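Local coordinates for protein 6-phosphogluconolactonase (Trypanosoma cruzi, PDB 6VYE) that probably hydrolyses 6-phosphogluconolactone to 6-phosphogluconate, the lactonase step of the oxidative pentose phosphate pathway in this trypanosome, at residues S185-A190 and L209-I214; I158-I163 and H216-I221; G19-L24 and I260-I265. All coordinates share one frame; numbering follows the deposited sequence.

Contact 1: residues S185-A190 and L209-I214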
loop_
_atom_site.group_PDB
_atom_site.type_symbol
_atom_site.label_atom_id
_atom_site.label_comp_id
_atom_site.label_asym_id
_atom_site.label_seq_id
_atom_site.Cartn_x
_atom_site.Cartn_y
_atom_site.Cartn_z
ATOM N N SER A 185 -14.433 4.414 4.243
ATOM C CA SER A 185 -15.004 5.159 3.083
ATOM C C SER A 185 -14.422 6.578 2.984
ATOM O O SER A 185 -15.090 7.449 2.381
ATOM C CB SER A 185 -16.526 5.234 3.183
ATOM O OG SER A 185 -17.057 4.093 3.837
ATOM N N GLU A 186 -13.273 6.848 3.611
ATOM C CA GLU A 186 -12.804 8.252 3.801
ATOM C C GLU A 186 -12.426 8.831 2.434
ATOM O O GLU A 186 -11.523 8.245 1.762
ATOM C CB GLU A 186 -11.664 8.318 4.810
ATOM C CG GLU A 186 -11.066 9.708 4.947
ATOM C CD GLU A 186 -12.003 10.824 5.404
ATOM O OE1 GLU A 186 -12.235 10.928 6.628
ATOM O OE2 GLU A 186 -12.410 11.657 4.556
ATOM N N MET A 187 -13.116 9.894 2.010
ATOM C CA MET A 187 -12.948 10.462 0.641
ATOM C C MET A 187 -12.459 11.915 0.693
ATOM O O MET A 187 -12.332 12.492 -0.387
ATOM C CB MET A 187 -14.230 10.384 -0.200
ATOM C CG MET A 187 -14.568 8.971 -0.719
ATOM S SD MET A 187 -13.271 7.944 -1.557
ATOM C CE MET A 187 -13.969 6.314 -1.265
ATOM N N HIS A 188 -12.127 12.475 1.855
ATOM C CA HIS A 188 -11.589 13.864 1.940
ATOM C C HIS A 188 -10.145 13.863 2.459
ATOM O O HIS A 188 -9.284 14.407 1.745
ATOM C CB HIS A 188 -12.624 14.747 2.646
ATOM C CG HIS A 188 -13.855 14.833 1.800
ATOM N ND1 HIS A 188 -13.894 15.588 0.626
ATOM C CD2 HIS A 188 -15.033 14.166 1.860
ATOM C CE1 HIS A 188 -15.070 15.428 0.047
ATOM N NE2 HIS A 188 -15.788 14.560 0.787
ATOM N N ARG A 189 -9.865 13.187 3.574
ATOM C CA ARG A 189 -8.517 13.104 4.193
ATOM C C ARG A 189 -7.625 12.148 3.371
ATOM O O ARG A 189 -8.126 11.114 2.898
ATOM C CB ARG A 189 -8.608 12.570 5.629
ATOM C CG ARG A 189 -9.576 13.256 6.580
ATOM C CD ARG A 189 -9.544 14.766 6.612
ATOM N NE ARG A 189 -8.236 15.327 6.317
ATOM C CZ ARG A 189 -8.029 16.570 5.873
ATOM N NH1 ARG A 189 -9.046 17.404 5.697
ATOM N NH2 ARG A 189 -6.796 16.983 5.611
ATOM N N ALA A 190 -6.335 12.458 3.222
ATOM C CA ALA A 190 -5.357 11.606 2.501
ATOM C C ALA A 190 -4.954 10.413 3.375
ATOM O O ALA A 190 -4.571 9.377 2.805
ATOM C CB ALA A 190 -4.151 12.415 2.130
ATOM N N LEU A 209 -3.216 5.160 4.647
ATOM C CA LEU A 209 -3.714 5.919 3.493
ATOM C C LEU A 209 -5.169 5.508 3.281
ATOM O O LEU A 209 -5.579 4.358 3.671
ATOM C CB LEU A 209 -2.875 5.641 2.237
ATOM C CG LEU A 209 -1.389 6.012 2.319
ATOM C CD1 LEU A 209 -0.738 5.724 0.966
ATOM C CD2 LEU A 209 -1.157 7.463 2.740
ATOM N N THR A 210 -5.911 6.438 2.692
ATOM C CA THR A 210 -7.367 6.321 2.535
ATOM C C THR A 210 -7.653 5.819 1.128
ATOM O O THR A 210 -6.796 5.863 0.239
ATOM C CB THR A 210 -8.006 7.674 2.851
ATOM O OG1 THR A 210 -7.470 8.639 1.937
ATOM C CG2 THR A 210 -7.762 8.066 4.289
ATOM N N PRO A 211 -8.886 5.358 0.871
ATOM C CA PRO A 211 -9.284 5.041 -0.503
ATOM C C PRO A 211 -9.033 6.215 -1.471
ATOM O O PRO A 211 -8.499 5.993 -2.537
ATOM C CB PRO A 211 -10.758 4.622 -0.338
ATOM C CG PRO A 211 -10.832 4.108 1.077
ATOM C CD PRO A 211 -9.924 5.046 1.864
ATOM N N ILE A 212 -9.403 7.447 -1.127
ATOM C CA ILE A 212 -9.290 8.587 -2.091
ATOM C C ILE A 212 -7.812 8.741 -2.512
ATOM O O ILE A 212 -7.563 9.027 -3.667
ATOM C CB ILE A 212 -9.911 9.892 -1.561
ATOM C CG1 ILE A 212 -10.006 10.968 -2.645
ATOM C CG2 ILE A 212 -9.182 10.425 -0.346
ATOM C CD1 ILE A 212 -10.775 10.526 -3.910
ATOM N N THR A 213 -6.868 8.493 -1.623
ATOM C CA THR A 213 -5.424 8.587 -1.927
ATOM C C THR A 213 -5.013 7.501 -2.912
ATOM O O THR A 213 -4.294 7.842 -3.811
ATOM C CB THR A 213 -4.531 8.494 -0.689
ATOM O OG1 THR A 213 -4.914 9.536 0.201
ATOM C CG2 THR A 213 -3.074 8.667 -1.060
ATOM N N ILE A 214 -5.428 6.248 -2.688
ATOM C CA ILE A 214 -5.094 5.096 -3.560
ATOM C C ILE A 214 -5.768 5.305 -4.924
ATOM O O ILE A 214 -5.133 5.055 -6.001
ATOM C CB ILE A 214 -5.493 3.764 -2.882
ATOM C CG1 ILE A 214 -4.664 3.548 -1.620
ATOM C CG2 ILE A 214 -5.372 2.592 -3.851
ATOM C CD1 ILE A 214 -5.185 2.472 -0.711
#

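Contact 2: residues I158-I163 and H216-I221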
loop_
_atom_site.group_PDB
_atom_site.type_symbol
_atom_site.label_atom_id
_atom_site.label_comp_id
_atom_site.label_asym_id
_atom_site.label_seq_id
_atom_site.Cartn_x
_atom_site.Cartn_y
_atom_site.Cartn_z
ATOM N N ILE A 158 -5.305 16.462 -2.353
ATOM C CA ILE A 158 -4.798 15.093 -2.132
ATOM C C ILE A 158 -3.402 15.062 -2.743
ATOM O O ILE A 158 -3.156 15.633 -3.806
ATOM C CB ILE A 158 -5.807 14.075 -2.721
ATOM C CG1 ILE A 158 -7.175 14.201 -2.045
ATOM C CG2 ILE A 158 -5.307 12.644 -2.629
ATOM C CD1 ILE A 158 -7.156 13.864 -0.570
ATOM N N PRO A 159 -2.428 14.451 -2.043
ATOM C CA PRO A 159 -1.157 14.124 -2.664
ATOM C C PRO A 159 -1.406 13.019 -3.693
ATOM O O PRO A 159 -2.289 12.210 -3.525
ATOM C CB PRO A 159 -0.275 13.692 -1.491
ATOM C CG PRO A 159 -1.269 13.133 -0.500
ATOM C CD PRO A 159 -2.536 13.960 -0.665
ATOM N N VAL A 160 -0.643 13.055 -4.777
ATOM C CA VAL A 160 -0.744 12.090 -5.892
ATOM C C VAL A 160 0.528 11.257 -5.827
ATOM O O VAL A 160 1.594 11.787 -6.109
ATOM C CB VAL A 160 -0.959 12.800 -7.238
ATOM C CG1 VAL A 160 -0.883 11.844 -8.420
ATOM C CG2 VAL A 160 -2.298 13.517 -7.253
ATOM N N PHE A 161 0.413 10.043 -5.308
ATOM C CA PHE A 161 1.526 9.055 -5.247
ATOM C C PHE A 161 1.798 8.527 -6.657
ATOM O O PHE A 161 0.868 8.370 -7.464
ATOM C CB PHE A 161 1.205 7.952 -4.250
ATOM C CG PHE A 161 1.519 8.303 -2.818
ATOM C CD1 PHE A 161 2.779 8.104 -2.311
ATOM C CD2 PHE A 161 0.552 8.835 -1.981
ATOM C CE1 PHE A 161 3.044 8.359 -0.981
ATOM C CE2 PHE A 161 0.823 9.119 -0.660
ATOM C CZ PHE A 161 2.087 8.947 -0.177
ATOM N N ASP A 162 3.074 8.373 -6.995
ATOM C CA ASP A 162 3.488 7.699 -8.239
ATOM C C ASP A 162 3.144 6.199 -8.128
ATOM O O ASP A 162 2.556 5.669 -9.075
ATOM C CB ASP A 162 4.986 7.911 -8.479
ATOM C CG ASP A 162 5.320 9.342 -8.812
ATOM O OD1 ASP A 162 4.726 9.871 -9.815
ATOM O OD2 ASP A 162 6.089 9.945 -8.035
ATOM N N ILE A 163 3.512 5.537 -7.020
ATOM C CA ILE A 163 3.280 4.082 -6.865
ATOM C C ILE A 163 2.601 3.844 -5.522
ATOM O O ILE A 163 3.073 4.380 -4.499
ATOM C CB ILE A 163 4.573 3.269 -7.037
ATOM C CG1 ILE A 163 5.340 3.670 -8.300
ATOM C CG2 ILE A 163 4.250 1.787 -6.997
ATOM C CD1 ILE A 163 6.601 2.910 -8.547
ATOM N N HIS A 216 -6.384 7.930 -6.528
ATOM C CA HIS A 216 -5.689 8.973 -7.328
ATOM C C HIS A 216 -4.193 8.706 -7.554
ATOM O O HIS A 216 -3.546 9.609 -8.126
ATOM C CB HIS A 216 -5.961 10.329 -6.690
ATOM C CG HIS A 216 -7.315 10.788 -7.077
ATOM N ND1 HIS A 216 -8.443 10.526 -6.298
ATOM C CD2 HIS A 216 -7.745 11.406 -8.193
ATOM C CE1 HIS A 216 -9.491 11.012 -6.915
ATOM N NE2 HIS A 216 -9.091 11.556 -8.068
ATOM N N ALA A 217 -3.642 7.562 -7.115
ATOM C CA ALA A 217 -2.213 7.217 -7.332
ATOM C C ALA A 217 -2.068 6.990 -8.829
ATOM O O ALA A 217 -3.006 6.468 -9.408
ATOM C CB ALA A 217 -1.803 5.967 -6.578
ATOM N N ARG A 218 -0.930 7.347 -9.417
ATOM C CA ARG A 218 -0.628 7.111 -10.862
ATOM C C ARG A 218 -0.489 5.608 -11.140
ATOM O O ARG A 218 -0.870 5.179 -12.240
ATOM C CB ARG A 218 0.651 7.856 -11.237
ATOM C CG ARG A 218 0.524 9.363 -11.070
ATOM C CD ARG A 218 1.632 10.190 -11.704
ATOM N NE ARG A 218 1.358 11.612 -11.542
ATOM C CZ ARG A 218 1.835 12.396 -10.560
ATOM N NH1 ARG A 218 2.687 11.945 -9.645
ATOM N NH2 ARG A 218 1.461 13.663 -10.510
ATOM N N HIS A 219 0.096 4.840 -10.213
ATOM C CA HIS A 219 0.227 3.368 -10.332
ATOM C C HIS A 219 -0.131 2.663 -9.025
ATOM O O HIS A 219 0.414 3.041 -7.940
ATOM C CB HIS A 219 1.623 2.965 -10.758
ATOM C CG HIS A 219 2.059 3.674 -11.979
ATOM N ND1 HIS A 219 1.877 3.134 -13.245
ATOM C CD2 HIS A 219 2.654 4.880 -12.140
ATOM C CE1 HIS A 219 2.356 3.970 -14.138
ATOM N NE2 HIS A 219 2.871 5.043 -13.482
ATOM N N VAL A 220 -0.966 1.627 -9.142
ATOM C CA VAL A 220 -1.376 0.798 -7.987
ATOM C C VAL A 220 -1.010 -0.647 -8.330
ATOM O O VAL A 220 -1.364 -1.116 -9.435
ATOM C CB VAL A 220 -2.880 0.960 -7.679
ATOM C CG1 VAL A 220 -3.320 0.004 -6.591
ATOM C CG2 VAL A 220 -3.256 2.401 -7.352
ATOM N N ILE A 221 -0.310 -1.317 -7.431
ATOM C CA ILE A 221 0.163 -2.727 -7.605
ATOM C C ILE A 221 -0.366 -3.497 -6.408
ATOM O O ILE A 221 0.051 -3.158 -5.253
ATOM C CB ILE A 221 1.702 -2.819 -7.703
ATOM C CG1 ILE A 221 2.248 -1.943 -8.833
ATOM C CG2 ILE A 221 2.150 -4.275 -7.838
ATOM C CD1 ILE A 221 3.758 -1.762 -8.803
#

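Contact 3: residues G19-L24 and I260-I265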
loop_
_atom_site.group_PDB
_atom_site.type_symbol
_atom_site.label_atom_id
_atom_site.label_comp_id
_atom_site.label_asym_id
_atom_site.label_seq_id
_atom_site.Cartn_x
_atom_site.Cartn_y
_atom_site.Cartn_z
ATOM N N GLY A 19 3.257 -18.720 -11.700
ATOM C CA GLY A 19 3.159 -20.181 -11.468
ATOM C C GLY A 19 3.419 -20.552 -10.014
ATOM O O GLY A 19 2.635 -21.359 -9.427
ATOM N N SER A 20 4.497 -19.999 -9.449
ATOM C CA SER A 20 4.915 -20.226 -8.046
ATOM C C SER A 20 4.765 -18.924 -7.281
ATOM O O SER A 20 5.379 -17.927 -7.651
ATOM C CB SER A 20 6.327 -20.740 -7.978
ATOM O OG SER A 20 7.076 -20.275 -9.087
ATOM N N PRO A 21 3.945 -18.903 -6.208
ATOM C CA PRO A 21 3.867 -17.758 -5.297
ATOM C C PRO A 21 5.197 -17.058 -4.966
ATOM O O PRO A 21 5.152 -15.902 -4.582
ATOM C CB PRO A 21 3.277 -18.377 -4.023
ATOM C CG PRO A 21 2.368 -19.469 -4.559
ATOM C CD PRO A 21 3.028 -19.987 -5.822
ATOM N N ALA A 22 6.336 -17.743 -5.124
ATOM C CA ALA A 22 7.692 -17.194 -4.882
ATOM C C ALA A 22 8.216 -16.412 -6.111
ATOM O O ALA A 22 9.363 -15.913 -6.057
ATOM C CB ALA A 22 8.617 -18.325 -4.481
ATOM N N GLU A 23 7.412 -16.293 -7.174
ATOM C CA GLU A 23 7.701 -15.516 -8.411
ATOM C C GLU A 23 7.042 -14.122 -8.319
ATOM O O GLU A 23 7.364 -13.274 -9.150
ATOM C CB GLU A 23 7.184 -16.350 -9.586
ATOM C CG GLU A 23 7.645 -15.929 -10.983
ATOM C CD GLU A 23 6.830 -16.569 -12.112
ATOM O OE1 GLU A 23 6.651 -15.917 -13.186
ATOM O OE2 GLU A 23 6.344 -17.721 -11.913
ATOM N N LEU A 24 6.150 -13.882 -7.350
ATOM C CA LEU A 24 5.390 -12.611 -7.246
ATOM C C LEU A 24 6.357 -11.450 -6.967
ATOM O O LEU A 24 6.205 -10.421 -7.678
ATOM C CB LEU A 24 4.280 -12.680 -6.183
ATOM C CG LEU A 24 2.933 -13.191 -6.699
ATOM C CD1 LEU A 24 2.931 -14.697 -6.754
ATOM C CD2 LEU A 24 1.777 -12.695 -5.857
ATOM N N ILE A 260 -1.036 -8.751 -9.274
ATOM C CA ILE A 260 -0.009 -9.813 -9.418
ATOM C C ILE A 260 -0.464 -10.953 -8.509
ATOM O O ILE A 260 -0.570 -10.758 -7.284
ATOM C CB ILE A 260 1.404 -9.247 -9.120
ATOM C CG1 ILE A 260 1.673 -7.970 -9.923
ATOM C CG2 ILE A 260 2.493 -10.295 -9.325
ATOM C CD1 ILE A 260 3.078 -7.394 -9.708
ATOM N N LEU A 261 -0.805 -12.084 -9.114
ATOM C CA LEU A 261 -1.492 -13.224 -8.458
ATOM C C LEU A 261 -0.672 -14.515 -8.598
ATOM O O LEU A 261 0.098 -14.654 -9.583
ATOM C CB LEU A 261 -2.848 -13.388 -9.141
ATOM C CG LEU A 261 -3.682 -12.119 -9.258
ATOM C CD1 LEU A 261 -4.994 -12.423 -9.960
ATOM C CD2 LEU A 261 -3.952 -11.531 -7.879
ATOM N N ASP A 262 -0.893 -15.463 -7.688
ATOM C CA ASP A 262 -0.463 -16.874 -7.853
ATOM C C ASP A 262 -1.597 -17.623 -8.568
ATOM O O ASP A 262 -2.692 -17.039 -8.732
ATOM C CB ASP A 262 -0.023 -17.484 -6.514
ATOM C CG ASP A 262 -1.145 -17.923 -5.582
ATOM O OD1 ASP A 262 -2.248 -17.315 -5.627
ATOM O OD2 ASP A 262 -0.910 -18.874 -4.813
ATOM N N LYS A 263 -1.334 -18.863 -8.986
ATOM C CA LYS A 263 -2.287 -19.757 -9.702
ATOM C C LYS A 263 -3.499 -20.010 -8.805
ATOM O O LYS A 263 -4.614 -19.885 -9.290
ATOM C CB LYS A 263 -1.623 -21.087 -10.067
ATOM C CG LYS A 263 -0.525 -21.007 -11.114
ATOM C CD LYS A 263 -1.056 -20.791 -12.515
ATOM C CE LYS A 263 -0.007 -21.001 -13.584
ATOM N NZ LYS A 263 0.120 -19.797 -14.444
ATOM N N GLU A 264 -3.273 -20.334 -7.532
ATOM C CA GLU A 264 -4.321 -20.800 -6.590
ATOM C C GLU A 264 -5.372 -19.690 -6.393
ATOM O O GLU A 264 -6.569 -20.025 -6.356
ATOM C CB GLU A 264 -3.679 -21.269 -5.292
ATOM C CG GLU A 264 -2.984 -22.613 -5.430
ATOM C CD GLU A 264 -3.900 -23.827 -5.627
ATOM O OE1 GLU A 264 -4.962 -23.896 -4.977
ATOM O OE2 GLU A 264 -3.567 -24.707 -6.438
ATOM N N ILE A 265 -4.986 -18.413 -6.256
ATOM C CA ILE A 265 -5.989 -17.318 -6.037
ATOM C C ILE A 265 -6.729 -17.015 -7.344
ATOM O O ILE A 265 -7.886 -16.565 -7.251
ATOM C CB ILE A 265 -5.379 -16.046 -5.412
ATOM C CG1 ILE A 265 -6.469 -15.186 -4.744
ATOM C CG2 ILE A 265 -4.546 -15.265 -6.431
ATOM C CD1 ILE A 265 -5.947 -14.006 -3.973
#

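Contact 1: residues S185-A190 and L209-I214
Met-187 lies across from Ile-212 and Ala-190 from Thr-213, the CA atoms of the first pair 4.9 Å apart, where the loop 185-190 lies against the first turn of helix 211-215. Thr-210 holds the N-cap position of that helix and Pro-211 follows it, a residue that suits a first turn because it needs no amide hydrogen there. With chi1 at 60°, OG1 of Thr-210 sits between its own backbone N and carbonyl carbon and donates to Arg-189 O at 2.7 Å, in the carbonyl plane on a lone pair. Thr-213 OG1 gives a second in-plane bond, 2.6 Å to Ala-190 O. That same oxygen also receives Thr-210 N at 3.2 Å, from 44° above the carbonyl plane. Beside these bonds, Glu-186 CG lies alongside Thr-210 CG2. The methyl CE of Met-187 meets Pro-211 CB at 3.7 Å, its chain crossing the ring at about a right angle, while SD rests near Ile-212 CB. The Glu-186 carboxylate turns back into its own loop: OE2 accepts from His-188 N on its anti lone pair and from Arg-189 N above the carboxylate plane. Arg-189 itself reaches Glu-139 through NH2. Two threonine hydroxyls and the Thr-210 amide thus satisfy two loop carbonyls beside an apolar flank, whereas Glu-186 O is buried with no polar partner.

Contact 2: residues I158-I163 and H216-I221
Arg-218 and Asp-162 start out alike, each with CG anti to the carbonyl carbon (chi1 -62° and -69°), and run side by side in the same direction. The arginine, extended from CG to NE and turned at chi4 (95°), brings NH1 to Asp-162 OD1 at 2.9 Å in a salt bridge, NH1 approaching from above the carboxylate plane. Val-160 crosses this chain at about a right angle and lays CG1 over the centre of the guanidinium face, 3.5 Å above it; a methyl of the beta-branched valine suits that flat, weakly hydrated surface. Asp-162 OD2 has its own donor, Ser-47 N, so both carboxylate oxygens are engaged. The backbones run parallel: Arg-218 N bonds to Phe-161 O at 2.8 Å, and His-219 N makes a weak bond to Asp-162 O. That oxygen also lies in plane at the edge of the His-219 ring, 3.2 Å from CD2, while ND1 of the ring bonds to Asp-256. Farther on, Ile-163 CG2 touches Ile-221 CD1. The segments lead into neighbouring parallel strands 163-167 and 219-224; Ile-163, His-219 and Ile-221 pack on helix 24-38, whereas Phe-161 reaches helix 128-146 and stacks edge-to-face with Phe-80.

Contact 3: residues G19-L24 and I260-I265
Leu-24 CD2 lies 3.4 Å from Ile-260 O, and Leu-24 CG meets Ile-260 CG2 at 3.9 Å as the two side chains slide past each other in opposite directions. The other leucine methyl, CD1, passes 4.0 Å from Leu-261 O, so one forked leucine covers the backbone of the strand with both branches. Ile-260 presents CG2 because that methyl is anti to the backbone N, and a beta-branched residue is at home in an extended strand. Nearer the surface, Pro-21 crosses Asp-262 obliquely, with CG 3.3 Å from OD2, and Gly-19 lies against Lys-263, whose CG is 3.6 Å from Gly-19 O. No hydrogen bond joins the two segments; the contact is van der Waals packing of side-chain carbons on carbons and oxygens.

The setting is the edge of the Rossmann-like alpha/beta sheet, where strand 14-18, outermost within the chain, runs parallel to strand 256-262 and the loop 19-24 carries the chain from it into helix 24-38. Ile-260 packs on Val-27 and Ala-28 of that helix, while Cys-18 touches both Leu-24 and Ile-260.

Asp-262 is positioned by an Asx motif: CG stands between the backbone N and the carbonyl carbon (chi1 79°), and OD1 accepts Ile-265 N at 3.0 Å from above the carboxylate plane. OD1 also accepts from Gly-226 N. An aspartate fits here, since its short acid can turn back on the next residues as the strand gives way to helical backbone angles. On the loop side, Glu-23 N bonds to Ser-20 O at 2.7 Å in the turn just before Leu-24, where helix 24-38 begins.

Overall arrangement
From the N terminus, strand 14-18 ends at 19-24, the first half of contact 3, whose partner at 260-265 comes only near the C terminus; this contact therefore closes a loop of 235 residues. Within it, 158-163 pairs with 216-221 in contact 2, and inside that loop again 185-190 meets 209-214 in contact 1, so the three nest and none cross. Helix 211-215 is followed, after a short link, by strand 219-224, and contacts 1 and 2 touch through Ala-190 on Pro-159 and Thr-213 on Phe-161. Contact 2 reaches contact 3 through Ile-221 on Ile-260, across neighbouring strands. Contacts 1 and 3 lie on opposite sides of the chain's centre, their centres about 29 Å apart.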